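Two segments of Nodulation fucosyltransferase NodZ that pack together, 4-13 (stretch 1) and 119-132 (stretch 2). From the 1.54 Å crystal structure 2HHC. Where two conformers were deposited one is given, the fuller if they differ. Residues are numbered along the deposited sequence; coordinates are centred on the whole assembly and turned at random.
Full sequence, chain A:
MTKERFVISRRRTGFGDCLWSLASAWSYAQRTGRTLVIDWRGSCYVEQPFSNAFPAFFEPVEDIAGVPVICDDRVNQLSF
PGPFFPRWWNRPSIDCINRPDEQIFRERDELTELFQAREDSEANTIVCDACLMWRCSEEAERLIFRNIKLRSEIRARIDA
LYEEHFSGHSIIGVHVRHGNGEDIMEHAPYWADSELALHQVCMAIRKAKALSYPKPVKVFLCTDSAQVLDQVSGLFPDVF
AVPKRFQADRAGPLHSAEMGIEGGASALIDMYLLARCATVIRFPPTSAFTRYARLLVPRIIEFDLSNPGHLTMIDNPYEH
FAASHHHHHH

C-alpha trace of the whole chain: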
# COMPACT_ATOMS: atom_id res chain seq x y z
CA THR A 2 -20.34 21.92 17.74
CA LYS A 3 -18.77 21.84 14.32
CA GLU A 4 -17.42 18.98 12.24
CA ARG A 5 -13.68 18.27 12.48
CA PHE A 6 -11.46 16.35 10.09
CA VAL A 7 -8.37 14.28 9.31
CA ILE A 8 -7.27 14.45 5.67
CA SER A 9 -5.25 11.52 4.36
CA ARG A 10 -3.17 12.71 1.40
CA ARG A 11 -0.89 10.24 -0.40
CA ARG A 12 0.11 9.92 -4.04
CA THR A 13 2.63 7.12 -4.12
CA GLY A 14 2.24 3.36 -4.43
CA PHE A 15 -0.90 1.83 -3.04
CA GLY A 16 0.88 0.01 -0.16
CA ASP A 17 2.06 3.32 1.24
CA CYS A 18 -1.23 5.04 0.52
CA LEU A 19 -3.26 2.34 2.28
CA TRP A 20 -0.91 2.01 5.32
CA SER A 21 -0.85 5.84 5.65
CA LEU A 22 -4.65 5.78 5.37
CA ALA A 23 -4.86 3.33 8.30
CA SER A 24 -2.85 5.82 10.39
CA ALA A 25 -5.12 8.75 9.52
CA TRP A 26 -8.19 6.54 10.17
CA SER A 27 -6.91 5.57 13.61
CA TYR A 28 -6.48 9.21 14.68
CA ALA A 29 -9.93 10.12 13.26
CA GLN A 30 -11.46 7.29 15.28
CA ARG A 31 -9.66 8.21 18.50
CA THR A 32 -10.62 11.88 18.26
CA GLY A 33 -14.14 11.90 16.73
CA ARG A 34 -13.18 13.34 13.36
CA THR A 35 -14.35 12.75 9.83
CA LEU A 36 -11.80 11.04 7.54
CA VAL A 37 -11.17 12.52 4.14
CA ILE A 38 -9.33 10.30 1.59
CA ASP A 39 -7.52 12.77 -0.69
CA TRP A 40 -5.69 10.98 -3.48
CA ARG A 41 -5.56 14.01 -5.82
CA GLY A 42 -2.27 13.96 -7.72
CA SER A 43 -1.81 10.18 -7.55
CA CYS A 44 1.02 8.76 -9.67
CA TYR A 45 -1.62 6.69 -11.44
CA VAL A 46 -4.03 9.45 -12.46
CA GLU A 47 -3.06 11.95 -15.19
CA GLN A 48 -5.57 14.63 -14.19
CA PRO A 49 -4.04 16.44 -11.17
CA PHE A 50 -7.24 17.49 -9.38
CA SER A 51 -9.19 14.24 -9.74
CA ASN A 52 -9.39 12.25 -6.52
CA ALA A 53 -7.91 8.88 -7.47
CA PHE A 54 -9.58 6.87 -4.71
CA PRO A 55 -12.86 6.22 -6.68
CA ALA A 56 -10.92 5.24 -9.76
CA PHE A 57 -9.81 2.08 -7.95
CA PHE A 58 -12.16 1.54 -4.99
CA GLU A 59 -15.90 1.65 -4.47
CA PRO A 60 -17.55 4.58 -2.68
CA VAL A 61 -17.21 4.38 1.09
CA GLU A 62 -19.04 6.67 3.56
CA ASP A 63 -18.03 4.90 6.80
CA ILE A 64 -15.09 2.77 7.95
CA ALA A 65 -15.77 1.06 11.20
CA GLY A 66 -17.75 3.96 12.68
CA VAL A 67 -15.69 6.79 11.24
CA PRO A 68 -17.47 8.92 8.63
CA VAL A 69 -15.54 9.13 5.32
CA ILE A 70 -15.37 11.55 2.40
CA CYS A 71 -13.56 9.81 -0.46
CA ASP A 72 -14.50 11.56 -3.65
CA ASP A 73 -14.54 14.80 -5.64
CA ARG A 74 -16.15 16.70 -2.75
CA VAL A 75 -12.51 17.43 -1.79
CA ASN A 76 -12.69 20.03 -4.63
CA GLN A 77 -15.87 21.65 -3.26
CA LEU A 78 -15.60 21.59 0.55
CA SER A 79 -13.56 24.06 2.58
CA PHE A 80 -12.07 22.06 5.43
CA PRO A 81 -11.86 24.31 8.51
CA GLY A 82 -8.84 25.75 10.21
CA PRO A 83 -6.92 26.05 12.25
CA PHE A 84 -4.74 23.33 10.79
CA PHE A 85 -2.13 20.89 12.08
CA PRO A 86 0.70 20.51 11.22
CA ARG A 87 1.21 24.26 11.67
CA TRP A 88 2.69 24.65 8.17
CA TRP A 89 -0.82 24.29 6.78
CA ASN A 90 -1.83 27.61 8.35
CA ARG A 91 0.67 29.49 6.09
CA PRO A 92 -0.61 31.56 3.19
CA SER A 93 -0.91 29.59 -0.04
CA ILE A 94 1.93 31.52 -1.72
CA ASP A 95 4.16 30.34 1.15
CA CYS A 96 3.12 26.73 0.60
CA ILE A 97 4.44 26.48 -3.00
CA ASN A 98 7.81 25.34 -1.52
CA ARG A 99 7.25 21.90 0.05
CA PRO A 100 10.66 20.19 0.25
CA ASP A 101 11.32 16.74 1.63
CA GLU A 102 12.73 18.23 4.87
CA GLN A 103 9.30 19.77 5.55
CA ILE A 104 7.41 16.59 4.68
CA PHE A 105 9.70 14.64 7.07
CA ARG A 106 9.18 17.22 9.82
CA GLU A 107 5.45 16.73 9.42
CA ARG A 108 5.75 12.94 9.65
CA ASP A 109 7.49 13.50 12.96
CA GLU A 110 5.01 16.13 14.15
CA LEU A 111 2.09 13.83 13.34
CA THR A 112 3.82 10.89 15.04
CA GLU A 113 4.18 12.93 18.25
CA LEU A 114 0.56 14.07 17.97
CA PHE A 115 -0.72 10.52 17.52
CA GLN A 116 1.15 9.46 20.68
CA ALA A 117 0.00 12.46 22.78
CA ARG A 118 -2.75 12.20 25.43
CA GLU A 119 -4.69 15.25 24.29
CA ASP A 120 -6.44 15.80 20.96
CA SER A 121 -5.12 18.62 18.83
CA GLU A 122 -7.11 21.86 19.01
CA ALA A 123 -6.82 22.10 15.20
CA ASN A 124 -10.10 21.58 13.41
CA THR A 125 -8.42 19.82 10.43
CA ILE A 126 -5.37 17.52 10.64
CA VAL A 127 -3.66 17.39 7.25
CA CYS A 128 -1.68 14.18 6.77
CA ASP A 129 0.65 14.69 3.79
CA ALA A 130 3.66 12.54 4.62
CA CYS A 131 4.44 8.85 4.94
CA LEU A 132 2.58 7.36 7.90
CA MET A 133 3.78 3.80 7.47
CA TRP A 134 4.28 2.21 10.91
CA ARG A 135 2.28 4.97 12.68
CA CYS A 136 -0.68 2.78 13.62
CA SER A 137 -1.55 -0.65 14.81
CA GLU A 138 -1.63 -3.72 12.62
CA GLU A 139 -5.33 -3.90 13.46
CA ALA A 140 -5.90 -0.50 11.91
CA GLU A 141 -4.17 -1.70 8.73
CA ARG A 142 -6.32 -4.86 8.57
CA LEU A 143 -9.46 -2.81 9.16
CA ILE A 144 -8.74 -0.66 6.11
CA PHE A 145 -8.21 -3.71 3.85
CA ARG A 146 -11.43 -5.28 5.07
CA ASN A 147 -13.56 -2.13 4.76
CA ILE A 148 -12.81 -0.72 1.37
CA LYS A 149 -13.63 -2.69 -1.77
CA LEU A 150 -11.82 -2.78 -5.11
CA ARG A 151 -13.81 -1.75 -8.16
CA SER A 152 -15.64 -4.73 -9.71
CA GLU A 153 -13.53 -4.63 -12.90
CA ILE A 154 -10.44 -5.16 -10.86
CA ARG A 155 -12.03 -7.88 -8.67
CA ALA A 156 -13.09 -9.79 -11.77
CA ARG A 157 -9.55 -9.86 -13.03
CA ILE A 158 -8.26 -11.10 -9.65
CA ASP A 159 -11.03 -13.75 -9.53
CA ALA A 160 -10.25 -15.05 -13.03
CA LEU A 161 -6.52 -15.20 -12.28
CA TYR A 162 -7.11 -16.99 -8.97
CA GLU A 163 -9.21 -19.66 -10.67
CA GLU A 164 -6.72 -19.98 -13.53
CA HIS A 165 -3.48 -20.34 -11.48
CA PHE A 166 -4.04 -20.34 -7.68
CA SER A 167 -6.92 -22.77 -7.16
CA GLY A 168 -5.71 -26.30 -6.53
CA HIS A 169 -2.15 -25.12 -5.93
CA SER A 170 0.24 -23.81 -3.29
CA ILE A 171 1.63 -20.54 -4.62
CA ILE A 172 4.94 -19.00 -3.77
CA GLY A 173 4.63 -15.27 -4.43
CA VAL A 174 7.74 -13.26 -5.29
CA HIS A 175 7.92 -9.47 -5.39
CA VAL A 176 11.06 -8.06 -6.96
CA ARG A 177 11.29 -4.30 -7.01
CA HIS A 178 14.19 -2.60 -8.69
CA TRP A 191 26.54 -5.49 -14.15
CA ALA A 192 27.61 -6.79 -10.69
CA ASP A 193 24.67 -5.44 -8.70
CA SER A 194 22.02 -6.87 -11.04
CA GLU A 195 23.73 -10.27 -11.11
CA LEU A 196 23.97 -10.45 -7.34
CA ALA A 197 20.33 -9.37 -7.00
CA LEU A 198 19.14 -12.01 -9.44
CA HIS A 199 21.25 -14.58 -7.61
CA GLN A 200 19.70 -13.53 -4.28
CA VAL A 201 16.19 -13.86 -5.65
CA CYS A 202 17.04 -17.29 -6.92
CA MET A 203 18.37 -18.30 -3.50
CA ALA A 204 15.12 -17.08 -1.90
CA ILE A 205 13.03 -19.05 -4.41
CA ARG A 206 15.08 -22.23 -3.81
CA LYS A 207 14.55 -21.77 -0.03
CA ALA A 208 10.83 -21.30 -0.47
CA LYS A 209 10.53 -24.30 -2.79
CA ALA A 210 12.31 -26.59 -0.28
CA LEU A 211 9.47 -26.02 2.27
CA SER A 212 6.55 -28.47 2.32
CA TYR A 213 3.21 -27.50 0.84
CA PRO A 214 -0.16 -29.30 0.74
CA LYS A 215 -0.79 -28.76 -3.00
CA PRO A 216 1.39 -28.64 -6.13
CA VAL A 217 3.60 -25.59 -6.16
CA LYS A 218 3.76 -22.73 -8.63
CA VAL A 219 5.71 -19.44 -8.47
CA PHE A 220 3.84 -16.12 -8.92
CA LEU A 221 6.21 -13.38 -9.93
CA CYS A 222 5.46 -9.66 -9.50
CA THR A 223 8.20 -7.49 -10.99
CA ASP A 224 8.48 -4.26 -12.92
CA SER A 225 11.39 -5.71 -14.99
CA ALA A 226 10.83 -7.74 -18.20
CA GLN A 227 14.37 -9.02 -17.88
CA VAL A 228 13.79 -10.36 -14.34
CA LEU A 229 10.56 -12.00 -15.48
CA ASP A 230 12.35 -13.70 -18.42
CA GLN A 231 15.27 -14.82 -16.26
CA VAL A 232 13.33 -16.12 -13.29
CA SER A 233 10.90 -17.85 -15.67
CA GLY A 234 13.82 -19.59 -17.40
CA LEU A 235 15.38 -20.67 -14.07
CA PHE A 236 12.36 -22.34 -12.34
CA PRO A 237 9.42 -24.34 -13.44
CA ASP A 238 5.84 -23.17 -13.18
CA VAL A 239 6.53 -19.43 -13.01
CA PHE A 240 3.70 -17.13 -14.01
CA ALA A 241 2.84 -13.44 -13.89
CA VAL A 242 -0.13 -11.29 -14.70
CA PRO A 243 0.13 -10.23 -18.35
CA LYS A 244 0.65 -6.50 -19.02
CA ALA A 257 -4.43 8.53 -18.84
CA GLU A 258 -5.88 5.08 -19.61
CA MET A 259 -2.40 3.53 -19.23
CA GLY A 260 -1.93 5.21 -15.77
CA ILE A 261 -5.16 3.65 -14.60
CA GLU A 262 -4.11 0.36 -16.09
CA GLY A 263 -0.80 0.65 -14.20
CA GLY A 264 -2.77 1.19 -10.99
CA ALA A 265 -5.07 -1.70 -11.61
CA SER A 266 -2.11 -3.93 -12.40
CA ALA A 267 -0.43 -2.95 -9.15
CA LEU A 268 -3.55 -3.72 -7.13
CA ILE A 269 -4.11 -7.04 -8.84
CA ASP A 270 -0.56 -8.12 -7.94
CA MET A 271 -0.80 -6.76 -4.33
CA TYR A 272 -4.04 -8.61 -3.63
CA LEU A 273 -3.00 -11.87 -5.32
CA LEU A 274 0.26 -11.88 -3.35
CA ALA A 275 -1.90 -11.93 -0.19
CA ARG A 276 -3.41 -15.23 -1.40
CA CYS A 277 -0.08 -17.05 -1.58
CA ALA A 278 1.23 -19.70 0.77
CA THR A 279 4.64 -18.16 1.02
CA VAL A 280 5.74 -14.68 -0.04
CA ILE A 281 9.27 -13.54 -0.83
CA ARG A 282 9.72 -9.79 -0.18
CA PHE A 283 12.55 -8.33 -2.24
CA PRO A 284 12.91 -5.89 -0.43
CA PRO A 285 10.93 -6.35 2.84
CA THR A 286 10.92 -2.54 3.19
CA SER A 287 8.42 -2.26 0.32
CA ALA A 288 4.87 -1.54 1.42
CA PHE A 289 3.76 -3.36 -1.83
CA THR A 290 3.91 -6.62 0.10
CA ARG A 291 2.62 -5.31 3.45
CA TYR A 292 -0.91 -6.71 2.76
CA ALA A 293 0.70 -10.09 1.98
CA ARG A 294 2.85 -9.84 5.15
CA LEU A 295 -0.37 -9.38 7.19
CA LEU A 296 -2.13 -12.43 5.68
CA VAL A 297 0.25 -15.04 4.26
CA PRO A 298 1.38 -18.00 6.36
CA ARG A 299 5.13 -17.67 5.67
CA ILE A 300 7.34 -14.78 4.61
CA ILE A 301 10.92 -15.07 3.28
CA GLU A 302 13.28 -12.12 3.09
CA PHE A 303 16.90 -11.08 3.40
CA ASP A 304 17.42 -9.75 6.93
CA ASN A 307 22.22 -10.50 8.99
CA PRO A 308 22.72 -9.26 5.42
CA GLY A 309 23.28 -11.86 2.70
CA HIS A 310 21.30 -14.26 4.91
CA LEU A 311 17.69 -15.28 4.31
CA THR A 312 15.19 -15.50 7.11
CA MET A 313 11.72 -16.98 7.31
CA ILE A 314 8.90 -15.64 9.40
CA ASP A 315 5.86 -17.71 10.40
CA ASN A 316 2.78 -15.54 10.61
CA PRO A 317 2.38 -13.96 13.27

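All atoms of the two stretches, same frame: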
# COMPACT_ATOMS: atom_id res chain seq x y z
N GLU A 4 -18.09 20.19 12.69
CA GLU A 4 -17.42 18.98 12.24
C GLU A 4 -15.95 19.24 12.17
O GLU A 4 -15.52 20.32 11.75
CB GLU A 4 -17.96 18.59 10.85
CG GLU A 4 -17.60 17.20 10.42
CD GLU A 4 -18.36 16.72 9.19
OE1 GLU A 4 -19.22 17.45 8.65
OE2 GLU A 4 -18.09 15.55 8.74
N ARG A 5 -15.13 18.23 12.51
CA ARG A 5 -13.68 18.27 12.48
C ARG A 5 -13.15 17.08 11.65
O ARG A 5 -13.87 16.09 11.45
CB ARG A 5 -13.16 18.23 13.90
CG ARG A 5 -13.45 19.57 14.62
CD ARG A 5 -13.30 19.55 16.14
NE ARG A 5 -12.55 18.42 16.62
CZ ARG A 5 -11.36 18.43 17.23
NH1 ARG A 5 -10.67 19.56 17.54
NH2 ARG A 5 -10.89 17.26 17.59
N PHE A 6 -11.94 17.21 11.17
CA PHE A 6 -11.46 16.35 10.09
C PHE A 6 -10.02 15.87 10.25
O PHE A 6 -9.17 16.54 10.90
CB PHE A 6 -11.55 17.11 8.73
CG PHE A 6 -12.94 17.57 8.40
CD1 PHE A 6 -13.44 18.76 8.91
CD2 PHE A 6 -13.75 16.82 7.56
CE1 PHE A 6 -14.70 19.20 8.59
CE2 PHE A 6 -15.02 17.27 7.23
CZ PHE A 6 -15.49 18.47 7.73
N VAL A 7 -9.74 14.75 9.61
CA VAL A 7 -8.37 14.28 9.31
C VAL A 7 -8.32 14.02 7.82
O VAL A 7 -9.17 13.26 7.33
CB VAL A 7 -7.98 12.97 10.07
CG1 VAL A 7 -6.58 12.55 9.70
CG2 VAL A 7 -8.10 13.11 11.54
N ILE A 8 -7.41 14.66 7.10
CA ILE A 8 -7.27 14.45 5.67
C ILE A 8 -6.09 13.55 5.44
O ILE A 8 -4.95 13.85 5.85
CB ILE A 8 -7.10 15.78 4.94
CG1 ILE A 8 -8.25 16.76 5.28
CG2 ILE A 8 -7.01 15.51 3.47
CD1 ILE A 8 -8.12 18.11 4.61
N SER A 9 -6.28 12.44 4.76
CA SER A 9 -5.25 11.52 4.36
C SER A 9 -4.86 11.78 2.92
O SER A 9 -5.62 11.42 2.00
CB SER A 9 -5.72 10.08 4.55
OG SER A 9 -4.64 9.19 4.26
N ARG A 10 -3.69 12.39 2.71
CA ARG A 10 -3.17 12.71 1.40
C ARG A 10 -1.99 11.77 1.12
O ARG A 10 -1.01 11.76 1.89
CB ARG A 10 -2.66 14.14 1.39
CG ARG A 10 -3.60 15.14 2.04
CD ARG A 10 -3.30 16.56 1.49
NE ARG A 10 -3.88 16.68 0.15
CZ ARG A 10 -3.18 16.96 -0.94
NH1 ARG A 10 -1.87 17.21 -0.88
NH2 ARG A 10 -3.77 16.97 -2.13
N ARG A 11 -2.02 11.06 -0.00
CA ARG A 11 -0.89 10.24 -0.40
C ARG A 11 -1.06 9.95 -1.88
O ARG A 11 -2.18 9.81 -2.35
CB ARG A 11 -0.78 8.96 0.43
CG ARG A 11 0.60 8.40 0.55
CD ARG A 11 1.43 9.12 1.63
NE ARG A 11 2.80 8.65 1.61
CZ ARG A 11 3.87 9.39 1.39
NH1 ARG A 11 3.82 10.71 1.39
NH2 ARG A 11 5.04 8.82 1.30
N ARG A 12 0.05 9.92 -2.58
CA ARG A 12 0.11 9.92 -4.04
C ARG A 12 1.11 8.93 -4.61
O ARG A 12 1.49 9.00 -5.79
CB ARG A 12 0.46 11.34 -4.55
CG ARG A 12 -0.56 12.37 -4.16
CD ARG A 12 -0.18 13.78 -4.41
NE ARG A 12 0.98 14.17 -3.62
CZ ARG A 12 0.96 14.43 -2.31
NH1 ARG A 12 -0.12 14.43 -1.59
NH2 ARG A 12 2.11 14.76 -1.76
N THR A 13 1.58 8.03 -3.76
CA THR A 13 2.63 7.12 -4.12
C THR A 13 2.06 5.72 -4.39
O THR A 13 0.89 5.59 -4.78
CB THR A 13 3.66 7.09 -3.00
OG1 THR A 13 3.00 6.79 -1.76
CG2 THR A 13 4.38 8.41 -2.86
N GLU A 119 -3.65 14.28 24.60
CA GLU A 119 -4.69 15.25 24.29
C GLU A 119 -4.85 15.39 22.77
O GLU A 119 -3.88 15.40 22.03
CB GLU A 119 -4.36 16.61 24.90
N ASP A 120 -6.10 15.46 22.33
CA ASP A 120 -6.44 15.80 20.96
C ASP A 120 -5.89 17.17 20.59
O ASP A 120 -5.84 18.08 21.41
CB ASP A 120 -7.97 15.80 20.86
CG ASP A 120 -8.51 16.03 19.45
OD1 ASP A 120 -7.87 15.80 18.43
OD2 ASP A 120 -9.71 16.38 19.44
N SER A 121 -5.48 17.32 19.33
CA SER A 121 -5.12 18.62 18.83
C SER A 121 -6.32 19.57 18.88
O SER A 121 -7.44 19.17 18.60
CB SER A 121 -4.60 18.54 17.38
OG SER A 121 -4.32 19.82 16.89
N GLU A 122 -6.07 20.84 19.18
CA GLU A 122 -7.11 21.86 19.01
C GLU A 122 -7.41 22.21 17.55
O GLU A 122 -8.42 22.82 17.27
CB GLU A 122 -6.77 23.13 19.81
CG GLU A 122 -6.81 22.91 21.32
CD GLU A 122 -8.13 22.29 21.75
OE1 GLU A 122 -9.16 22.97 21.62
OE2 GLU A 122 -8.13 21.11 22.18
N ALA A 123 -6.54 21.86 16.59
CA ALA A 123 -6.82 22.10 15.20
C ALA A 123 -8.09 21.43 14.74
O ALA A 123 -8.39 20.30 15.15
CB ALA A 123 -5.64 21.64 14.34
N ASN A 124 -8.86 22.13 13.91
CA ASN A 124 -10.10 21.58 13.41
C ASN A 124 -9.89 20.59 12.26
O ASN A 124 -10.75 19.73 12.03
CB ASN A 124 -11.08 22.68 13.02
CG ASN A 124 -11.60 23.41 14.21
OD1 ASN A 124 -11.90 22.78 15.22
ND2 ASN A 124 -11.70 24.72 14.13
N THR A 125 -8.79 20.74 11.53
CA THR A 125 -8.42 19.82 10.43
C THR A 125 -6.97 19.41 10.59
O THR A 125 -6.08 20.28 10.64
CB THR A 125 -8.67 20.48 9.06
OG1 THR A 125 -10.06 20.74 8.89
CG2 THR A 125 -8.22 19.58 7.89
N ILE A 126 -6.73 18.10 10.67
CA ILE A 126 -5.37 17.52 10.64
C ILE A 126 -5.08 17.18 9.20
O ILE A 126 -5.81 16.39 8.60
CB ILE A 126 -5.29 16.25 11.49
CG1 ILE A 126 -5.88 16.47 12.90
CG2 ILE A 126 -3.87 15.72 11.55
CD1 ILE A 126 -5.37 17.56 13.69
N VAL A 127 -3.99 17.70 8.64
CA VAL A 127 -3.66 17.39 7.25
C VAL A 127 -2.48 16.43 7.28
O VAL A 127 -1.38 16.79 7.72
CB VAL A 127 -3.28 18.64 6.41
CG1 VAL A 127 -3.03 18.20 4.93
CG2 VAL A 127 -4.34 19.68 6.54
N CYS A 128 -2.70 15.19 6.84
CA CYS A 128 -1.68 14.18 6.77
C CYS A 128 -1.13 14.09 5.35
O CYS A 128 -1.82 13.60 4.48
CB CYS A 128 -2.23 12.80 7.18
SG CYS A 128 -2.87 12.72 8.87
N ASP A 129 0.07 14.61 5.13
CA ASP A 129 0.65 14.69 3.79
C ASP A 129 2.15 14.32 3.84
O ASP A 129 3.04 15.02 3.37
CB ASP A 129 0.39 16.09 3.18
CG ASP A 129 0.52 16.13 1.70
OD1 ASP A 129 0.88 15.14 0.99
OD2 ASP A 129 0.21 17.25 1.18
N ALA A 130 2.39 13.17 4.45
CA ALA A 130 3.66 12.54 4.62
C ALA A 130 3.45 11.04 4.75
O ALA A 130 2.32 10.57 4.88
CB ALA A 130 4.37 13.06 5.84
N CYS A 131 4.53 10.29 4.78
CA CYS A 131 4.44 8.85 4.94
C CYS A 131 4.10 8.51 6.38
O CYS A 131 4.82 8.91 7.29
CB CYS A 131 5.75 8.21 4.58
SG CYS A 131 5.69 6.41 4.62
N LEU A 132 3.02 7.77 6.57
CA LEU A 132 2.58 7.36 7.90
C LEU A 132 2.63 5.84 8.05
O LEU A 132 1.96 5.27 8.94
CB LEU A 132 1.22 7.96 8.27
CG LEU A 132 1.22 9.49 8.41
CD1 LEU A 132 -0.14 9.96 8.79
CD2 LEU A 132 2.21 9.98 9.48
O HOH W 1 1.54 12.52 1.10
O HOH W 2 -0.43 10.73 4.54
O HOH W 3 4.06 14.53 0.75

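The two stretches of NodZ lie side by side as neighbouring parallel β-strands, although more than a hundred residues separate them in sequence. The strand around residues 6-10 and strand 125-128 run in nearly the same direction, their axes 13° apart and 4.6 Å at closest approach, and the contact between the stretches buries 846 Å² in total. The register is simple: F6 pairs with T125, V7 with I126, I8 with V127 and S9 with C128.

Five backbone hydrogen bonds hold this register, and all of them use F6, I8 and R10 on the first stretch. F6 N donates to N124 O (2.9 Å), and F6 O accepts from I126 N (2.9 Å). I8 repeats the pattern, its N reaching I126 O at 2.8 Å and its O receiving C128 N at 2.8 Å. R10 N to C128 O (2.8 Å) completes the ladder. Each of F6 and I8 thus straddles its partner, bonding to the residues before and after it, as parallel strands require. Between these rungs, CA-H...O contacts add to the fit: T125 CA lies 3.4 Å from F6 O, and V7 CA lies 3.4 Å from I126 O.

Side chains alternate across the sheet. V7, S9, I126 and C128 occupy one face, where V7 CG2 meets I126 CB at 4.2 Å and V7 CG1 packs against C128 SG at 3.8 Å. F6, I8, T125 and V127 occupy the other. There I8 CD1 reaches back along the strand to T125 CG2 (3.6 Å), a methyl-to-methyl contact, while the F6 ring leads away from the second stretch. Further along, the aliphatic part of R10 covers V127, with R10 CD 3.8 Å from V127 CG1, before its guanidinium turns to polar partners.

Charged pairs flank the strand pairing. Near the start, the long side chain of R5 extends to D120, forming a salt bridge with a very short separation of 2.4 Å between R5 NH2 and D120 OD2. The carboxylate oxygen lies at the edge of the guanidinium, near its plane, where the N-H groups point. R5 NH1 also donates a weak hydrogen bond to S121 O (3.4 Å), tying the loop before the strand to the same arginine. At the far end D129 serves two arginines with its two carboxylate oxygens: R10 NH1 bonds to OD2 of D129 at 2.9 Å, whereas R12 NH1 and NH2 both donate to D129 OD1, at 2.9 and 3.0 Å. Both guanidiniums meet the acid edge-on. R11 behaves differently, laying one face of its guanidinium over the A130-C131 backbone and side chain, with R11 NH2 3.4 Å from C131 CB.

Water extends the contact where the strands give way to loops. Water 1 accepts from R11 NH1 (2.9 Å) and also hydrogen-bonds to R10 O (2.8 Å) and D129 OD1 (2.7 Å). Water 2 links R10 O (2.9 Å) to A130 O (2.8 Å), bridging carbonyls that cannot bond to each other directly.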